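PDB 3K2V: putative D-arabinose 5-phosphate isomerase from Klebsiella pneumoniae subsp. pneumoniae, which probably interconverts D-ribulose 5-phosphate and D-arabinose 5-phosphate, and binds CMP-Kdo through the pair of CBS domains that was crystallised. Local coordinates for residues A[125-130]-A[140-145]; A[39-44]-A[59-64]; A[72-77]-A[101-106]. One frame throughout, in Å; residues are numbered along the deposited sequence. Where two conformers were deposited one is given.

Contact 1 of 3, residues A[125-130]-A[140-145]. With CMK (cytidine 5'-monophosphate 3-deoxy-beta-D-gulo-oct-2-ulo-pyranosonic acid), chain C.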
loop_
_atom_site.group_PDB
_atom_site.type_symbol
_atom_site.label_atom_id
_atom_site.label_comp_id
_atom_site.label_asym_id
_atom_site.label_seq_id
_atom_site.Cartn_x
_atom_site.Cartn_y
_atom_site.Cartn_z
ATOM N N HIS A 125 -10.035 -1.741 4.257
ATOM C CA HIS A 125 -8.610 -2.105 4.153
ATOM C C HIS A 125 -7.962 -1.691 2.838
ATOM O O HIS A 125 -7.289 -2.479 2.175
ATOM C CB HIS A 125 -8.403 -3.594 4.447
ATOM C CG HIS A 125 -8.975 -4.000 5.766
ATOM N ND1 HIS A 125 -8.205 -4.141 6.904
ATOM C CD2 HIS A 125 -10.258 -4.215 6.144
ATOM C CE1 HIS A 125 -8.989 -4.466 7.919
ATOM N NE2 HIS A 125 -10.241 -4.507 7.486
ATOM N N ILE A 126 -8.139 -0.422 2.505
ATOM C CA ILE A 126 -7.520 0.193 1.335
ATOM C C ILE A 126 -6.786 1.437 1.810
ATOM O O ILE A 126 -7.069 1.928 2.892
ATOM C CB ILE A 126 -8.586 0.547 0.270
ATOM C CG1 ILE A 126 -9.639 1.526 0.832
ATOM C CG2 ILE A 126 -9.248 -0.746 -0.247
ATOM C CD1 ILE A 126 -10.752 2.006 -0.207
ATOM N N THR A 127 -5.828 1.922 1.033
ATOM C CA THR A 127 -5.095 3.113 1.424
ATOM C C THR A 127 -5.306 4.321 0.488
ATOM O O THR A 127 -4.680 5.356 0.662
ATOM C CB THR A 127 -3.631 2.821 1.570
ATOM O OG1 THR A 127 -3.147 2.255 0.352
ATOM C CG2 THR A 127 -3.401 1.810 2.756
ATOM N N CYS A 128 -6.188 4.196 -0.488
ATOM C CA CYS A 128 -6.429 5.304 -1.437
ATOM C C CYS A 128 -7.849 5.173 -1.989
ATOM O O CYS A 128 -8.233 4.076 -2.412
ATOM C CB CYS A 128 -5.360 5.284 -2.566
ATOM S SG CYS A 128 -5.198 6.828 -3.566
ATOM N N VAL A 129 -8.626 6.275 -1.988
ATOM C CA VAL A 129 -10.036 6.261 -2.361
ATOM C C VAL A 129 -10.277 7.262 -3.507
ATOM O O VAL A 129 -9.642 8.330 -3.573
ATOM C CB VAL A 129 -10.936 6.533 -1.118
ATOM C CG1 VAL A 129 -10.669 7.918 -0.550
ATOM C CG2 VAL A 129 -12.426 6.396 -1.428
ATOM N N LEU A 130 -11.152 6.880 -4.432
ATOM C CA LEU A 130 -11.479 7.750 -5.554
ATOM C C LEU A 130 -12.477 8.787 -5.059
ATOM O O LEU A 130 -13.327 8.486 -4.203
ATOM C CB LEU A 130 -12.110 6.954 -6.693
ATOM C CG LEU A 130 -11.282 5.767 -7.209
ATOM C CD1 LEU A 130 -12.125 5.010 -8.220
ATOM C CD2 LEU A 130 -9.976 6.267 -7.810
ATOM N N VAL A 140 -8.361 11.951 -6.199
ATOM C CA VAL A 140 -7.993 10.781 -5.413
ATOM C C VAL A 140 -7.391 11.273 -4.111
ATOM O O VAL A 140 -6.685 12.286 -4.091
ATOM C CB VAL A 140 -6.987 9.893 -6.165
ATOM C CG1 VAL A 140 -6.583 8.704 -5.333
ATOM C CG2 VAL A 140 -7.568 9.411 -7.495
ATOM N N VAL A 141 -7.706 10.573 -3.029
ATOM C CA VAL A 141 -7.140 10.857 -1.720
ATOM C C VAL A 141 -6.452 9.604 -1.213
ATOM O O VAL A 141 -7.040 8.532 -1.252
ATOM C CB VAL A 141 -8.207 11.223 -0.671
ATOM C CG1 VAL A 141 -7.516 11.660 0.636
ATOM C CG2 VAL A 141 -9.126 12.297 -1.180
ATOM N N HIS A 142 -5.229 9.762 -0.710
ATOM C CA HIS A 142 -4.465 8.671 -0.113
ATOM C C HIS A 142 -4.473 8.861 1.394
ATOM O O HIS A 142 -4.549 9.996 1.900
ATOM C CB HIS A 142 -3.022 8.716 -0.618
ATOM C CG HIS A 142 -2.251 7.447 -0.377
ATOM N ND1 HIS A 142 -1.671 7.148 0.839
ATOM C CD2 HIS A 142 -1.961 6.411 -1.196
ATOM C CE1 HIS A 142 -1.063 5.974 0.763
ATOM N NE2 HIS A 142 -1.221 5.503 -0.462
HETATM N N MSE A 143 -4.380 7.748 2.116
HETATM C CA MSE A 143 -4.270 7.806 3.574
HETATM C C MSE A 143 -3.170 8.783 4.003
HETATM O O MSE A 143 -3.378 9.525 4.965
HETATM C CB MSE A 143 -4.060 6.404 4.177
HETATM C CG MSE A 143 -4.386 6.293 5.682
HETATM SE SE MSE A 143 -4.518 4.397 6.250
HETATM C CE MSE A 143 -6.296 3.995 5.554
ATOM N N HIS A 144 -2.043 8.826 3.288
ATOM C CA HIS A 144 -0.957 9.779 3.598
ATOM C C HIS A 144 -1.412 11.240 3.581
ATOM O O HIS A 144 -0.948 12.039 4.388
ATOM C CB HIS A 144 0.214 9.648 2.614
ATOM C CG HIS A 144 1.065 8.441 2.842
ATOM N ND1 HIS A 144 1.518 8.074 4.088
ATOM C CD2 HIS A 144 1.560 7.527 1.979
ATOM C CE1 HIS A 144 2.249 6.979 3.984
ATOM N NE2 HIS A 144 2.297 6.630 2.714
ATOM N N ASP A 145 -2.313 11.570 2.660
ATOM C CA ASP A 145 -2.878 12.924 2.543
ATOM C C ASP A 145 -3.667 13.339 3.787
ATOM O O ASP A 145 -3.676 14.514 4.158
ATOM C CB ASP A 145 -3.811 13.025 1.339
ATOM C CG ASP A 145 -3.120 12.724 0.028
ATOM O OD1 ASP A 145 -1.971 13.142 -0.136
ATOM O OD2 ASP A 145 -3.726 12.068 -0.847
HETATM N N1C CMK C . -9.844 -1.029 -4.381
HETATM C C2C CMK C . -11.052 -0.476 -4.833
HETATM N N3C CMK C . -11.212 0.905 -4.721
HETATM C C4C CMK C . -10.268 1.737 -4.138
HETATM C C5C CMK C . -9.059 1.185 -3.684
HETATM C C6C CMK C . -8.861 -0.202 -3.804
HETATM O O2C CMK C . -11.945 -1.161 -5.358
HETATM N N4C CMK C . -10.558 3.056 -4.085
HETATM C "C1'" CMK C . -9.653 -2.519 -4.513
HETATM C "C2'" CMK C . -8.291 -2.885 -5.118
HETATM O "O2'" CMK C . -8.420 -2.888 -6.547
HETATM C "C3'" CMK C . -8.063 -4.282 -4.543
HETATM C "C4'" CMK C . -8.774 -4.226 -3.176
HETATM O "O4'" CMK C . -9.667 -3.033 -3.187
HETATM O "O3'" CMK C . -8.694 -5.247 -5.368
HETATM C "C5'" CMK C . -7.826 -3.971 -2.014
HETATM O "O5'" CMK C . -6.983 -2.811 -2.245
HETATM P PA CMK C . -5.370 -3.006 -1.961
HETATM O O1A CMK C . -4.822 -3.953 -2.970
HETATM O O2A CMK C . -4.682 -1.678 -2.012
HETATM O O6 CMK C . -4.437 -4.215 1.632
HETATM C C2 CMK C . -4.293 -4.394 0.202
HETATM O O2 CMK C . -5.345 -3.615 -0.443
HETATM C C3 CMK C . -2.883 -3.923 -0.196
HETATM C C4 CMK C . -1.768 -4.474 0.720
HETATM O O4 CMK C . -0.488 -3.877 0.359
HETATM C C5 CMK C . -2.074 -4.255 2.185
HETATM C C6 CMK C . -3.438 -4.882 2.449
HETATM C C7 CMK C . -3.906 -4.689 3.884
HETATM C C1 CMK C . -4.594 -5.841 -0.231
HETATM O O1X CMK C . -5.786 -6.201 -0.109
HETATM O O1Y CMK C . -3.682 -6.543 -0.714
HETATM O O5 CMK C . -2.096 -2.847 2.521
HETATM C C8 CMK C . -5.194 -5.484 4.154
HETATM O O8 CMK C . -5.709 -5.064 5.415
HETATM O O7 CMK C . -2.902 -5.149 4.766
HETATM O O HOH W 1 -0.626 2.941 -0.863
#
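Thr127 O is engaged by two residues at the point where strand 136-142 gives way to a helix. Met143 N (a selenomethionine) donates to Thr127 O at 2.8 Å, nearly straight at 169°, and the same oxygen sits 3.3 Å above the plane of the His142 imidazole, over its centre. With CG anti to the backbone N (chi1 -164°), that ring has its rotation set by two partners in its plane: His144 N donates to His142 ND1 at 3.0 Å, and a water lies between His142 NE2 and Thr127 OG1. His142 is the N-cap of the helix, and its own N donates to Asp145 OD2 at 2.8 Å, which completes a capping box. Asp145 is further held by a salt bridge to Arg148.

Strands 128-133 and 136-142 form an antiparallel hairpin within the second CBS domain. Val129 and Val141 form a hydrogen-bonded pair, with Val129 N to Val141 O at 2.9 Å and Val141 N to Val129 O at 3.0 Å. Their side chains run side by side on one face, while Cys128 and His142 occupy the other.

The 125-130 segment also lines a CMP-Kdo site. Cys128 O accepts from the cytosine amino N4C at 3.0 Å, and Ile126 CG2 packs on the base at C6C. His125, the positive-phi residue of a Schellman motif ending helix 114-124, reaches ligand O8 through ND1 in a weak bond.

Contact 2 of 3, residues A[39-44]-A[59-64]. With CMK (cytidine 5'-monophosphate 3-deoxy-beta-D-gulo-oct-2-ulo-pyranosonic acid), chain G.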
loop_
_atom_site.group_PDB
_atom_site.type_symbol
_atom_site.label_atom_id
_atom_site.label_comp_id
_atom_site.label_asym_id
_atom_site.label_seq_id
_atom_site.Cartn_x
_atom_site.Cartn_y
_atom_site.Cartn_z
ATOM N N GLU A 39 -2.053 15.309 -11.166
ATOM C CA GLU A 39 -1.645 14.449 -10.063
ATOM C C GLU A 39 -2.535 13.195 -9.936
ATOM O O GLU A 39 -2.217 12.299 -9.164
ATOM C CB GLU A 39 -1.558 15.221 -8.746
ATOM C CG GLU A 39 -0.373 16.182 -8.686
ATOM C CD GLU A 39 -0.612 17.443 -9.499
ATOM O OE1 GLU A 39 0.105 17.644 -10.500
ATOM O OE2 GLU A 39 -1.527 18.230 -9.150
ATOM N N ILE A 40 -3.636 13.132 -10.683
ATOM C CA ILE A 40 -4.492 11.947 -10.683
ATOM C C ILE A 40 -3.822 10.854 -11.542
ATOM O O ILE A 40 -3.489 11.087 -12.696
ATOM C CB ILE A 40 -5.910 12.215 -11.268
ATOM C CG1 ILE A 40 -6.643 13.308 -10.490
ATOM C CG2 ILE A 40 -6.781 10.929 -11.270
ATOM C CD1 ILE A 40 -7.971 13.711 -11.164
ATOM N N PRO A 41 -3.625 9.660 -10.972
ATOM C CA PRO A 41 -3.197 8.529 -11.804
ATOM C C PRO A 41 -4.353 7.905 -12.565
ATOM O O PRO A 41 -5.303 7.394 -11.970
ATOM C CB PRO A 41 -2.612 7.544 -10.797
ATOM C CG PRO A 41 -3.320 7.841 -9.519
ATOM C CD PRO A 41 -3.846 9.266 -9.572
ATOM N N HIS A 42 -4.283 7.965 -13.872
ATOM C CA HIS A 42 -5.272 7.309 -14.687
ATOM C C HIS A 42 -4.706 6.949 -16.037
ATOM O O HIS A 42 -3.813 7.638 -16.560
ATOM C CB HIS A 42 -6.544 8.140 -14.828
ATOM C CG HIS A 42 -6.357 9.437 -15.547
ATOM N ND1 HIS A 42 -6.489 9.556 -16.916
ATOM C CD2 HIS A 42 -6.066 10.677 -15.085
ATOM C CE1 HIS A 42 -6.271 10.812 -17.265
ATOM N NE2 HIS A 42 -6.043 11.519 -16.170
ATOM N N VAL A 43 -5.174 5.809 -16.555
ATOM C CA VAL A 43 -4.874 5.367 -17.908
ATOM C C VAL A 43 -6.181 4.998 -18.585
ATOM O O VAL A 43 -7.223 4.908 -17.950
ATOM C CB VAL A 43 -3.899 4.157 -17.949
ATOM C CG1 VAL A 43 -2.578 4.512 -17.249
ATOM C CG2 VAL A 43 -4.515 2.894 -17.313
ATOM N N GLY A 44 -6.118 4.827 -19.892
ATOM C CA GLY A 44 -7.278 4.445 -20.679
ATOM C C GLY A 44 -7.517 2.955 -20.742
ATOM O O GLY A 44 -6.667 2.129 -20.341
ATOM N N LYS A 59 2.786 8.738 -10.357
ATOM C CA LYS A 59 1.883 9.563 -9.543
ATOM C C LYS A 59 1.984 9.268 -8.054
ATOM O O LYS A 59 1.439 10.017 -7.225
ATOM C CB LYS A 59 0.442 9.486 -10.059
ATOM C CG LYS A 59 0.269 9.819 -11.554
ATOM C CD LYS A 59 0.880 11.142 -11.987
ATOM C CE LYS A 59 0.699 11.439 -13.488
ATOM N NZ LYS A 59 -0.701 11.424 -13.983
ATOM N N ASN A 60 2.696 8.193 -7.724
ATOM C CA ASN A 60 3.168 7.932 -6.391
ATOM C C ASN A 60 2.078 7.658 -5.323
ATOM O O ASN A 60 2.284 7.893 -4.119
ATOM C CB ASN A 60 4.074 9.104 -5.962
ATOM C CG ASN A 60 4.975 8.739 -4.840
ATOM O OD1 ASN A 60 5.529 7.636 -4.802
ATOM N ND2 ASN A 60 5.107 9.646 -3.877
ATOM N N LEU A 61 0.942 7.135 -5.758
ATOM C CA LEU A 61 -0.166 6.810 -4.874
ATOM C C LEU A 61 -0.431 5.304 -4.741
ATOM O O LEU A 61 -1.420 4.902 -4.113
ATOM C CB LEU A 61 -1.431 7.476 -5.420
ATOM C CG LEU A 61 -1.377 8.991 -5.527
ATOM C CD1 LEU A 61 -2.626 9.483 -6.182
ATOM C CD2 LEU A 61 -1.210 9.624 -4.157
ATOM N N GLY A 62 0.387 4.467 -5.374
ATOM C CA GLY A 62 0.225 3.023 -5.264
ATOM C C GLY A 62 -0.938 2.433 -6.058
ATOM O O GLY A 62 -1.258 1.250 -5.920
HETATM N N MSE A 63 -1.549 3.242 -6.907
HETATM C CA MSE A 63 -2.692 2.812 -7.677
HETATM C C MSE A 63 -2.909 3.708 -8.870
HETATM O O MSE A 63 -2.346 4.801 -8.950
HETATM C CB MSE A 63 -3.979 2.811 -6.818
HETATM C CG MSE A 63 -4.327 4.154 -6.187
HETATM SE SE MSE A 63 -6.228 4.602 -6.440
HETATM C CE MSE A 63 -6.174 4.891 -8.334
ATOM N N THR A 64 -3.712 3.223 -9.800
ATOM C CA THR A 64 -4.206 3.998 -10.902
ATOM C C THR A 64 -5.667 3.675 -11.160
ATOM O O THR A 64 -6.111 2.547 -10.958
ATOM C CB THR A 64 -3.375 3.782 -12.198
ATOM O OG1 THR A 64 -3.803 4.704 -13.216
ATOM C CG2 THR A 64 -3.463 2.316 -12.720
HETATM N N1C CMK G . 10.331 -0.175 3.077
HETATM C C2C CMK G . 11.306 -0.297 4.123
HETATM N N3C CMK G . 10.875 -0.597 5.407
HETATM C C4C CMK G . 9.516 -0.774 5.697
HETATM C C5C CMK G . 8.566 -0.649 4.693
HETATM C C6C CMK G . 8.976 -0.343 3.388
HETATM O O2C CMK G . 12.509 -0.163 3.903
HETATM N N4C CMK G . 9.163 -1.066 6.949
HETATM C "C1'" CMK G . 10.778 0.151 1.680
HETATM C "C2'" CMK G . 10.179 -0.767 0.588
HETATM O "O2'" CMK G . 10.933 -1.993 0.433
HETATM C "C3'" CMK G . 10.262 0.120 -0.655
HETATM C "C4'" CMK G . 10.235 1.573 -0.109
HETATM O "O4'" CMK G . 10.378 1.505 1.339
HETATM O "O3'" CMK G . 11.496 -0.147 -1.333
HETATM C "C5'" CMK G . 8.800 2.181 -0.225
HETATM O "O5'" CMK G . 7.793 1.261 0.375
HETATM P PA CMK G . 6.398 1.036 -0.436
HETATM O O1A CMK G . 6.887 0.177 -1.637
HETATM O O2A CMK G . 5.380 0.377 0.406
HETATM O O6 CMK G . 4.592 4.341 -1.541
HETATM C C2 CMK G . 5.074 3.014 -1.950
HETATM O O2 CMK G . 5.986 2.559 -0.897
HETATM C C3 CMK G . 3.888 2.061 -2.070
HETATM C C4 CMK G . 2.804 2.650 -2.965
HETATM O O4 CMK G . 1.702 1.728 -2.989
HETATM C C5 CMK G . 2.365 4.026 -2.473
HETATM C C6 CMK G . 3.614 4.923 -2.454
HETATM C C7 CMK G . 3.501 6.444 -2.174
HETATM C C1 CMK G . 5.832 2.999 -3.303
HETATM O O1X CMK G . 6.754 2.164 -3.388
HETATM O O1Y CMK G . 5.455 3.744 -4.246
HETATM O O5 CMK G . 1.831 3.913 -1.158
HETATM C C8 CMK G . 3.034 6.808 -0.773
HETATM O O8 CMK G . 3.654 8.056 -0.381
HETATM O O7 CMK G . 4.788 7.057 -2.354
HETATM O O HOH W 2 0.134 12.273 -7.769
#
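Pro41 lies between Lys59, Leu61 and the backbone of Met63. Its CB meets Lys59 CB at 3.7 Å, its CD meets Leu61 CD1 at 3.6 Å with the two side chains crossing at about a right angle, and CB and CG sit close to Met63 O. Lys59 lays CB and CG against Pro41 CB; the chain bends at chi2 (-52°), which places CD, and again at chi4, which places NZ. Its ammonium donates to the carbonyl just before the proline, Lys59 NZ to Ile40 O at 3.1 Å, coming from above the carbonyl plane. NZ also forms a salt bridge with Glu55 and donates to Asp38 O. Thr64 OG1, anti to the backbone N (chi1 -173°), rests 3.3 Å from the carbonyl carbon of Pro41. A water donates to both Glu39 O and Lys59 O, joining the two segments at the end of the helix.

Just beyond Lys59 the chain turns to a second CMP-Kdo molecule: ligand O7 donates to Asn60 OD1 at 2.6 Å. Gly62 CA lies 3.0 Å from ligand O4, where a CB would clash. The contact closes the beta-alpha-beta unit of the first CBS domain, in which helix 49-59 connects the neighbouring parallel strands 42-43 and 63-67.

Contact 3 of 3, residues A[72-77]-A[101-106]. With CMK (cytidine 5'-monophosphate 3-deoxy-beta-D-gulo-oct-2-ulo-pyranosonic acid), chain C.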
loop_
_atom_site.group_PDB
_atom_site.type_symbol
_atom_site.label_atom_id
_atom_site.label_comp_id
_atom_site.label_asym_id
_atom_site.label_seq_id
_atom_site.Cartn_x
_atom_site.Cartn_y
_atom_site.Cartn_z
ATOM N N ASN A 72 -14.990 9.007 -16.843
ATOM C CA ASN A 72 -15.767 8.110 -16.021
ATOM C C ASN A 72 -14.926 6.901 -15.626
ATOM O O ASN A 72 -14.150 6.385 -16.420
ATOM C CB ASN A 72 -17.004 7.637 -16.762
ATOM C CG ASN A 72 -18.011 8.730 -16.940
ATOM O OD1 ASN A 72 -18.268 9.504 -16.020
ATOM N ND2 ASN A 72 -18.597 8.806 -18.128
ATOM N N ILE A 73 -15.105 6.462 -14.400
ATOM C CA ILE A 73 -14.332 5.371 -13.830
ATOM C C ILE A 73 -14.822 4.061 -14.426
ATOM O O ILE A 73 -15.995 3.750 -14.345
ATOM C CB ILE A 73 -14.546 5.312 -12.302
ATOM C CG1 ILE A 73 -14.048 6.613 -11.634
ATOM C CG2 ILE A 73 -13.868 4.103 -11.683
ATOM C CD1 ILE A 73 -14.702 6.875 -10.261
ATOM N N ILE A 74 -13.903 3.302 -15.009
ATOM C CA ILE A 74 -14.181 1.960 -15.482
ATOM C C ILE A 74 -13.646 0.956 -14.460
ATOM O O ILE A 74 -14.284 -0.047 -14.169
ATOM C CB ILE A 74 -13.514 1.711 -16.830
ATOM C CG1 ILE A 74 -13.978 2.743 -17.849
ATOM C CG2 ILE A 74 -13.783 0.236 -17.328
ATOM C CD1 ILE A 74 -13.280 2.558 -19.215
ATOM N N GLY A 75 -12.492 1.250 -13.890
ATOM C CA GLY A 75 -11.842 0.327 -12.990
ATOM C C GLY A 75 -10.683 0.963 -12.266
ATOM O O GLY A 75 -10.413 2.176 -12.418
ATOM N N ILE A 76 -10.036 0.173 -11.419
ATOM C CA ILE A 76 -8.819 0.586 -10.746
ATOM C C ILE A 76 -7.852 -0.584 -10.693
ATOM O O ILE A 76 -8.245 -1.745 -10.875
ATOM C CB ILE A 76 -9.067 1.118 -9.294
ATOM C CG1 ILE A 76 -9.371 -0.018 -8.309
ATOM C CG2 ILE A 76 -10.152 2.174 -9.274
ATOM C CD1 ILE A 76 -10.801 -0.319 -8.189
ATOM N N PHE A 77 -6.590 -0.264 -10.449
ATOM C CA PHE A 77 -5.537 -1.272 -10.281
ATOM C C PHE A 77 -4.532 -0.771 -9.269
ATOM O O PHE A 77 -3.985 0.329 -9.423
ATOM C CB PHE A 77 -4.885 -1.527 -11.609
ATOM C CG PHE A 77 -3.989 -2.739 -11.630
ATOM C CD1 PHE A 77 -4.527 -4.000 -11.725
ATOM C CD2 PHE A 77 -2.616 -2.602 -11.602
ATOM C CE1 PHE A 77 -3.689 -5.156 -11.772
ATOM C CE2 PHE A 77 -1.774 -3.725 -11.661
ATOM C CZ PHE A 77 -2.314 -4.989 -11.751
HETATM N N MSE A 101 -7.623 -5.356 -14.349
HETATM C CA MSE A 101 -8.127 -4.330 -13.438
HETATM C C MSE A 101 -9.275 -4.842 -12.561
HETATM O O MSE A 101 -9.983 -5.774 -12.947
HETATM C CB MSE A 101 -8.649 -3.140 -14.237
HETATM C CG MSE A 101 -9.844 -3.437 -15.072
HETATM SE SE MSE A 101 -10.369 -1.891 -16.170
HETATM C CE MSE A 101 -11.838 -2.708 -17.105
ATOM N N THR A 102 -9.446 -4.226 -11.394
ATOM C CA THR A 102 -10.660 -4.379 -10.585
ATOM C C THR A 102 -11.720 -3.499 -11.219
ATOM O O THR A 102 -11.478 -2.331 -11.470
ATOM C CB THR A 102 -10.405 -3.914 -9.124
ATOM O OG1 THR A 102 -9.458 -4.790 -8.517
ATOM C CG2 THR A 102 -11.672 -3.861 -8.259
ATOM N N ARG A 103 -12.889 -4.048 -11.505
ATOM C CA ARG A 103 -13.940 -3.252 -12.119
ATOM C C ARG A 103 -14.585 -2.328 -11.081
ATOM O O ARG A 103 -14.677 -2.676 -9.900
ATOM C CB ARG A 103 -14.968 -4.139 -12.805
ATOM C CG ARG A 103 -14.413 -4.765 -14.076
ATOM C CD ARG A 103 -15.512 -5.144 -15.080
ATOM N NE ARG A 103 -14.922 -5.406 -16.401
ATOM C CZ ARG A 103 -14.952 -4.572 -17.449
ATOM N NH1 ARG A 103 -15.564 -3.386 -17.394
ATOM N NH2 ARG A 103 -14.354 -4.938 -18.581
ATOM N N GLY A 104 -14.990 -1.142 -11.520
ATOM C CA GLY A 104 -15.547 -0.140 -10.610
ATOM C C GLY A 104 -14.461 0.472 -9.745
ATOM O O GLY A 104 -13.368 0.786 -10.221
ATOM N N GLY A 105 -14.719 0.588 -8.455
ATOM C CA GLY A 105 -13.779 1.202 -7.540
ATOM C C GLY A 105 -14.542 1.896 -6.431
ATOM O O GLY A 105 -15.622 2.462 -6.661
ATOM N N ILE A 106 -13.981 1.843 -5.228
ATOM C CA ILE A 106 -14.572 2.438 -4.042
ATOM C C ILE A 106 -14.387 3.961 -4.130
ATOM O O ILE A 106 -13.299 4.453 -4.383
ATOM C CB ILE A 106 -13.939 1.863 -2.766
ATOM C CG1 ILE A 106 -14.236 0.343 -2.667
ATOM C CG2 ILE A 106 -14.488 2.556 -1.531
ATOM C CD1 ILE A 106 -13.274 -0.426 -1.724
HETATM N N1C CMK C . -9.844 -1.029 -4.381
HETATM C C2C CMK C . -11.052 -0.476 -4.833
HETATM N N3C CMK C . -11.212 0.905 -4.721
HETATM C C4C CMK C . -10.268 1.737 -4.138
HETATM C C5C CMK C . -9.059 1.185 -3.684
HETATM C C6C CMK C . -8.861 -0.202 -3.804
HETATM O O2C CMK C . -11.945 -1.161 -5.358
HETATM N N4C CMK C . -10.558 3.056 -4.085
HETATM C "C1'" CMK C . -9.653 -2.519 -4.513
HETATM C "C2'" CMK C . -8.291 -2.885 -5.118
HETATM O "O2'" CMK C . -8.420 -2.888 -6.547
HETATM C "C3'" CMK C . -8.063 -4.282 -4.543
HETATM C "C4'" CMK C . -8.774 -4.226 -3.176
HETATM O "O4'" CMK C . -9.667 -3.033 -3.187
HETATM O "O3'" CMK C . -8.694 -5.247 -5.368
HETATM C "C5'" CMK C . -7.826 -3.971 -2.014
HETATM O "O5'" CMK C . -6.983 -2.811 -2.245
HETATM P PA CMK C . -5.370 -3.006 -1.961
HETATM O O1A CMK C . -4.822 -3.953 -2.970
HETATM O O2A CMK C . -4.682 -1.678 -2.012
HETATM O O6 CMK C . -4.437 -4.215 1.632
HETATM C C2 CMK C . -4.293 -4.394 0.202
HETATM O O2 CMK C . -5.345 -3.615 -0.443
HETATM C C3 CMK C . -2.883 -3.923 -0.196
HETATM C C4 CMK C . -1.768 -4.474 0.720
HETATM O O4 CMK C . -0.488 -3.877 0.359
HETATM C C5 CMK C . -2.074 -4.255 2.185
HETATM C C6 CMK C . -3.438 -4.882 2.449
HETATM C C7 CMK C . -3.906 -4.689 3.884
HETATM C C1 CMK C . -4.594 -5.841 -0.231
HETATM O O1X CMK C . -5.786 -6.201 -0.109
HETATM O O1Y CMK C . -3.682 -6.543 -0.714
HETATM O O5 CMK C . -2.096 -2.847 2.521
HETATM C C8 CMK C . -5.194 -5.484 4.154
HETATM O O8 CMK C . -5.709 -5.064 5.415
HETATM O O7 CMK C . -2.902 -5.149 4.766
#
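Gly75 is squeezed against strand 102-103, its CA only 3.1 Å from Thr102 O, and a CB here would clash with both that oxygen and the selenium of Met101. Together with Ile74 it forms a classic beta bulge opposite Ile66. Ile74 O accepts from Gly104 N at 3.0 Å, the donor standing above the carbonyl plane. Next along, Ile76 and Thr102 make an antiparallel hydrogen-bonded pair: Ile76 N to Thr102 O at 2.9 Å and Thr102 N to Ile76 O at 2.8 Å.

Strand 102-103 thereby becomes the outermost strand of the sheet built from 42-43, 63-67 and 73-78, so a strand within the sequence range of the second CBS domain adds to the edge of the sheet formed by strands of the first. On one flank the Met101 methyl CE sits over the centre of the Arg103 guanidinium and touches Ile74 CG2 at 3.5 Å.

On the ligand side, Thr102 OG1, anti to the carbonyl carbon (chi1 -66°), lies 2.9 Å from the ribose O2' of CMP-Kdo, with O3' a longer, weak alternative and Asp81 a further weak partner. Ile106 reads the cytosine through its backbone: its N donates to N3C at 3.0 Å and its O accepts from N4C at 3.1 Å.

Contacts 1 and 3, with centres about 14 Å apart, both contribute to one cytosine site: N4C is shared between Cys128 O and Ile106 O, and a probable hydrogen bond from Leu130 N to Ile106 O (3.2 Å) ties the two walls together. Contact 2 serves another CMP-Kdo molecule, whose other partners include Arg84 and Ile106 of the second subunit, so each site draws on both chains. The centre of contact 2 lies about 12 Å from each of the others. It joins contact 3 through adjacent strands (Thr64 O to Phe77 N, 2.9 Å), and meets contact 1 where Leu61 O packs against His142 CD2 at 3.3 Å.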